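Putative cell adhesion protein (Bacteroides fragilis, PDB 4H40) is of unconfirmed molecular role but is probably a fimbrillin-like pilus subunit that takes part in cell adhesion. Local coordinates at residues Q185-A190 with T244-N249; M284-L289 with L312-R317. All coordinates share one frame; numbering follows the deposited sequence.

Interaction 1. Residues Q185-A190 with T244-N249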
# COMPACT_ATOMS: atom_id res chain seq x y z
N GLN B 185 8.22 -4.42 -10.89
CA GLN B 185 7.73 -5.68 -11.37
C GLN B 185 6.29 -5.88 -10.95
O GLN B 185 5.94 -5.60 -9.81
CB GLN B 185 8.60 -6.81 -10.88
CG GLN B 185 8.23 -8.10 -11.52
CD GLN B 185 9.01 -9.21 -10.94
OE1 GLN B 185 10.07 -9.56 -11.44
NE2 GLN B 185 8.48 -9.80 -9.89
N PHE B 186 5.45 -6.36 -11.87
CA PHE B 186 4.05 -6.66 -11.67
C PHE B 186 3.81 -8.13 -12.07
O PHE B 186 4.13 -8.54 -13.19
CB PHE B 186 3.15 -5.69 -12.48
CG PHE B 186 3.53 -4.23 -12.27
CD1 PHE B 186 3.00 -3.51 -11.20
CD2 PHE B 186 4.43 -3.60 -13.10
CE1 PHE B 186 3.39 -2.20 -10.96
CE2 PHE B 186 4.83 -2.28 -12.85
CZ PHE B 186 4.32 -1.60 -11.78
N THR B 187 3.33 -8.92 -11.10
CA THR B 187 2.88 -10.29 -11.29
C THR B 187 1.37 -10.19 -11.26
O THR B 187 0.82 -9.69 -10.26
CB THR B 187 3.47 -11.24 -10.24
OG1 THR B 187 4.90 -11.21 -10.30
CG2 THR B 187 2.99 -12.66 -10.43
N VAL B 188 0.70 -10.53 -12.39
CA VAL B 188 -0.78 -10.51 -12.49
C VAL B 188 -1.28 -11.94 -12.48
O VAL B 188 -1.00 -12.69 -13.42
CB VAL B 188 -1.32 -9.74 -13.71
CG1 VAL B 188 -2.83 -9.66 -13.66
CG2 VAL B 188 -0.69 -8.35 -13.84
N ARG B 189 -1.99 -12.33 -11.43
CA ARG B 189 -2.52 -13.68 -11.28
C ARG B 189 -3.92 -13.82 -11.84
O ARG B 189 -4.70 -12.86 -11.81
CB ARG B 189 -2.52 -14.08 -9.82
CG ARG B 189 -1.17 -14.36 -9.21
CD ARG B 189 -1.34 -14.71 -7.76
NE ARG B 189 -0.05 -14.98 -7.11
CZ ARG B 189 0.19 -14.83 -5.81
NH1 ARG B 189 -0.77 -14.39 -4.99
NH2 ARG B 189 1.39 -15.10 -5.32
N ALA B 190 -4.26 -15.01 -12.34
CA ALA B 190 -5.59 -15.33 -12.85
C ALA B 190 -6.40 -15.93 -11.71
O ALA B 190 -6.14 -17.07 -11.28
CB ALA B 190 -5.49 -16.29 -14.02
N THR B 244 5.96 -12.43 -19.32
CA THR B 244 6.28 -13.86 -19.37
C THR B 244 5.18 -14.63 -18.65
O THR B 244 4.56 -14.09 -17.74
CB THR B 244 7.68 -14.17 -18.75
OG1 THR B 244 7.70 -13.73 -17.40
CG2 THR B 244 8.82 -13.52 -19.50
N ARG B 245 4.97 -15.88 -18.99
CA ARG B 245 3.95 -16.64 -18.33
C ARG B 245 4.51 -17.64 -17.38
O ARG B 245 5.41 -18.39 -17.74
CB ARG B 245 3.03 -17.35 -19.33
CG ARG B 245 1.68 -17.57 -18.69
CD ARG B 245 0.65 -18.07 -19.61
NE ARG B 245 0.16 -17.05 -20.52
CZ ARG B 245 -0.78 -16.17 -20.22
NH1 ARG B 245 -1.28 -16.12 -19.00
NH2 ARG B 245 -1.19 -15.31 -21.13
N ASN B 246 3.92 -17.71 -16.18
CA ASN B 246 4.23 -18.69 -15.15
C ASN B 246 3.31 -19.86 -15.34
O ASN B 246 2.31 -19.72 -16.03
CB ASN B 246 4.09 -18.09 -13.77
CG ASN B 246 5.10 -17.02 -13.45
OD1 ASN B 246 6.15 -16.90 -14.11
ND2 ASN B 246 4.82 -16.25 -12.41
N ALA B 247 3.65 -21.02 -14.75
CA ALA B 247 2.89 -22.27 -14.89
C ALA B 247 1.44 -22.16 -14.36
O ALA B 247 0.54 -22.86 -14.86
CB ALA B 247 3.61 -23.38 -14.17
N ASP B 248 1.23 -21.27 -13.36
CA ASP B 248 -0.08 -20.99 -12.74
C ASP B 248 -0.95 -19.99 -13.59
O ASP B 248 -2.02 -19.58 -13.14
CB ASP B 248 0.12 -20.47 -11.30
CG ASP B 248 0.89 -19.17 -11.17
OD1 ASP B 248 1.31 -18.63 -12.21
OD2 ASP B 248 1.03 -18.66 -10.02
N ASN B 249 -0.49 -19.67 -14.82
CA ASN B 249 -1.13 -18.82 -15.83
C ASN B 249 -0.98 -17.34 -15.49
O ASN B 249 -1.54 -16.50 -16.19
CB ASN B 249 -2.61 -19.20 -16.05
CG ASN B 249 -3.12 -18.97 -17.44
OD1 ASN B 249 -2.38 -18.97 -18.43
ND2 ASN B 249 -4.43 -18.80 -17.56
O HOH W 1 2.21 -16.25 -8.93
O HOH W 2 -2.42 -16.99 -11.89
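Ala-190 and Asn-249 meet at the end of a loose, water-bridged surface contact, in which the methyl CB lies 4.5 Å from the amide ND2 and the alanine side chain points at the facing segment. At the other end, Thr-187 offers its methyl CG2 to ND2 of Asn-246, again at 4.5 Å, so both flanks are formed by a methyl beside a carboxamide. Between them two waters do the polar work. Arg-189 is stretched out along its chain (chi2 179°, chi3 -180°), which carries the guanidinium to water 1; this water lies in the plane of the group at its edge and accepts from NE at 3.2 Å. The same water donates to OD2 of Asp-248 at 2.9 Å, so the opposite charges are linked through solvent, not in direct contact. Water 2 joins the backbones, taking the Ala-190 N-H and giving its own hydrogen to Asp-248 O. The acceptor side is shaped by a type I beta turn from Asn-246 to Asn-249, closed by Asn-249 N to Asn-246 O at 3.1 Å; Arg-245 NH1 adds a weak bond to Asn-249 O at 2.8 Å. Ser-250 just beyond the turn fastens the side chains of both Asn-246 and Asp-248. The turn is a hairpin connection: strand 244-245 leads into it and strand 251-257 leaves it, antiparallel to its partner and also to strand 177-190, whose last residues face the turn, while strand 296-305 runs parallel along the other edge of 177-190.

Interaction 2. Residues M284-L289 with L312-R317; sequences MLLTGL and LTWQNR
Leu-312 and Trp-314 reach across the core of a beta sandwich to strand 284-287, and the centrepiece is a Met-aromatic contact between Met-284, a selenomethionine, and the indole. The two strands run in nearly the same direction, 27° apart, with axes 10.3 Å from each other at closest, so the contact is made mainly by side chains, and no hydrogen bond crosses. Leu-312 starts the contact, its CD2 lying 4.5 Å from CG of Met-284. Thr-313 and, further on, Gln-315 make backbone hydrogen bonds with Thr-302 and Thr-300 of the adjoining strand 296-305. Trp-314, between them, sends its ring into the core, with CG set between the backbone N and the carbonyl carbon (chi1 75°), and Met-284 lies along one face of it. CG of Met-284 stands 3.4 Å from the centroid of the six-membered ring, almost on the normal, a CH-pi contact. The side chain continues along the indole: SE is 4.2 Å from the five-membered centroid, again over the face, and a bend at chi3 (41°) brings CE to 3.8 Å from NE1. Met-284 thus spans both rings of the indole on one face. Leu-286, two residues on from Met-284, approaches obliquely, its CD2 4.1 Å from NE1. Val-269 and Tyr-299 pack against both Met-284 and Leu-286. Along most of this edge the strand pairs antiparallel with one of the second subunit, extending the sheet across the interface, where Asn-316 packs on its counterpart and Arg-317 NH1 makes a weak hydrogen bond to OG1 of Thr-313 of that subunit.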
# COMPACT_ATOMS: atom_id res chain seq x y z
N MSE B 284 -3.82 1.59 -10.84
CA MSE B 284 -3.25 1.62 -9.51
C MSE B 284 -2.68 3.04 -9.30
O MSE B 284 -1.76 3.41 -10.03
CB MSE B 284 -2.15 0.57 -9.33
CG MSE B 284 -2.60 -0.87 -9.31
SE MSE B 284 -1.03 -2.11 -9.53
CE MSE B 284 0.21 -1.22 -8.44
N LEU B 285 -3.23 3.85 -8.35
CA LEU B 285 -2.63 5.14 -8.06
C LEU B 285 -1.77 4.96 -6.84
O LEU B 285 -2.28 4.51 -5.82
CB LEU B 285 -3.67 6.24 -7.89
CG LEU B 285 -4.09 6.93 -9.20
CD1 LEU B 285 -5.47 7.54 -9.06
CD2 LEU B 285 -3.11 8.01 -9.63
N LEU B 286 -0.46 5.17 -6.98
CA LEU B 286 0.54 4.95 -5.94
C LEU B 286 1.17 6.26 -5.48
O LEU B 286 1.88 6.94 -6.22
CB LEU B 286 1.61 3.96 -6.41
CG LEU B 286 1.10 2.69 -7.12
CD1 LEU B 286 2.25 1.90 -7.78
CD2 LEU B 286 0.24 1.84 -6.19
N THR B 287 0.86 6.61 -4.25
CA THR B 287 1.35 7.82 -3.63
C THR B 287 2.44 7.41 -2.61
O THR B 287 2.48 6.25 -2.19
CB THR B 287 0.14 8.56 -3.04
OG1 THR B 287 0.49 9.89 -2.61
CG2 THR B 287 -0.54 7.78 -1.95
N GLY B 288 3.34 8.35 -2.29
CA GLY B 288 4.43 8.17 -1.33
C GLY B 288 5.48 7.16 -1.72
O GLY B 288 5.70 6.18 -0.99
N LEU B 289 6.15 7.38 -2.87
CA LEU B 289 7.15 6.45 -3.38
C LEU B 289 8.55 7.09 -3.55
O LEU B 289 8.65 8.19 -4.08
CB LEU B 289 6.67 5.88 -4.73
CG LEU B 289 5.89 4.54 -4.71
CD1 LEU B 289 5.37 4.18 -6.09
CD2 LEU B 289 6.76 3.39 -4.21
N LEU B 312 -9.41 -5.94 -10.00
CA LEU B 312 -8.02 -6.14 -9.75
C LEU B 312 -7.78 -5.82 -8.29
O LEU B 312 -8.17 -4.76 -7.82
CB LEU B 312 -7.13 -5.29 -10.66
CG LEU B 312 -5.66 -5.66 -10.59
CD1 LEU B 312 -5.33 -6.77 -11.51
CD2 LEU B 312 -4.78 -4.49 -10.83
N THR B 313 -7.22 -6.78 -7.56
CA THR B 313 -6.81 -6.63 -6.17
C THR B 313 -5.30 -6.68 -6.13
O THR B 313 -4.71 -7.56 -6.75
CB THR B 313 -7.38 -7.74 -5.24
OG1 THR B 313 -6.75 -8.97 -5.54
CG2 THR B 313 -8.88 -7.88 -5.29
N TRP B 314 -4.67 -5.81 -5.36
CA TRP B 314 -3.24 -5.95 -5.26
C TRP B 314 -2.76 -5.80 -3.84
O TRP B 314 -3.48 -5.38 -2.95
CB TRP B 314 -2.45 -5.04 -6.22
CG TRP B 314 -2.40 -3.61 -5.84
CD1 TRP B 314 -1.37 -2.96 -5.21
CD2 TRP B 314 -3.36 -2.61 -6.16
NE1 TRP B 314 -1.64 -1.62 -5.11
CE2 TRP B 314 -2.87 -1.37 -5.66
CE3 TRP B 314 -4.63 -2.64 -6.78
CZ2 TRP B 314 -3.61 -0.17 -5.78
CZ3 TRP B 314 -5.34 -1.46 -6.92
CH2 TRP B 314 -4.84 -0.24 -6.41
N GLN B 315 -1.55 -6.27 -3.64
CA GLN B 315 -0.79 -6.26 -2.43
C GLN B 315 0.67 -5.98 -2.76
O GLN B 315 1.17 -6.29 -3.87
CB GLN B 315 -0.96 -7.56 -1.65
CG GLN B 315 -0.70 -8.83 -2.47
CD GLN B 315 -1.38 -10.06 -1.89
OE1 GLN B 315 -2.20 -9.99 -0.95
NE2 GLN B 315 -1.08 -11.22 -2.48
N ASN B 316 1.34 -5.36 -1.82
CA ASN B 316 2.73 -5.02 -1.90
C ASN B 316 3.20 -4.61 -0.52
O ASN B 316 2.41 -4.08 0.27
CB ASN B 316 2.97 -3.93 -2.96
CG ASN B 316 2.71 -2.52 -2.48
OD1 ASN B 316 1.61 -2.17 -2.08
ND2 ASN B 316 3.77 -1.72 -2.45
N ARG B 317 4.47 -4.90 -0.21
CA ARG B 317 5.08 -4.53 1.06
C ARG B 317 5.59 -3.11 0.95
O ARG B 317 6.12 -2.74 -0.09
CB ARG B 317 6.21 -5.52 1.44
CG ARG B 317 6.73 -5.38 2.87
CD ARG B 317 6.94 -6.72 3.52
NE ARG B 317 5.72 -7.19 4.17
CZ ARG B 317 5.43 -6.99 5.46
NH1 ARG B 317 6.30 -6.37 6.25
NH2 ARG B 317 4.29 -7.42 5.96

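Following the chain from the N terminus, strand 177-190 comes first, and interaction 1 closes a 53-residue loop when the turn after strand 244-245 arrives beside its end. Only afterwards does interaction 2 open, closing a shorter loop of 22 residues between 284-289 and 312-317; the two follow in series, neither nested nor crossed. Strand 296-305 pairs with both 177-190 and 310-321, so both contacts reach the same sheet. Interaction 1 sets the end of strand 177-190 against the hairpin turn between two further strands of the same group, whereas interaction 2 ties it to the sheet holding strand 278-287. Their segments touch twice: Phe-186 CE1 packs 4.2 Å from Met-284 CE in the core, and Arg-189 NH1 lies 4.1 Å from Gln-315 NE2.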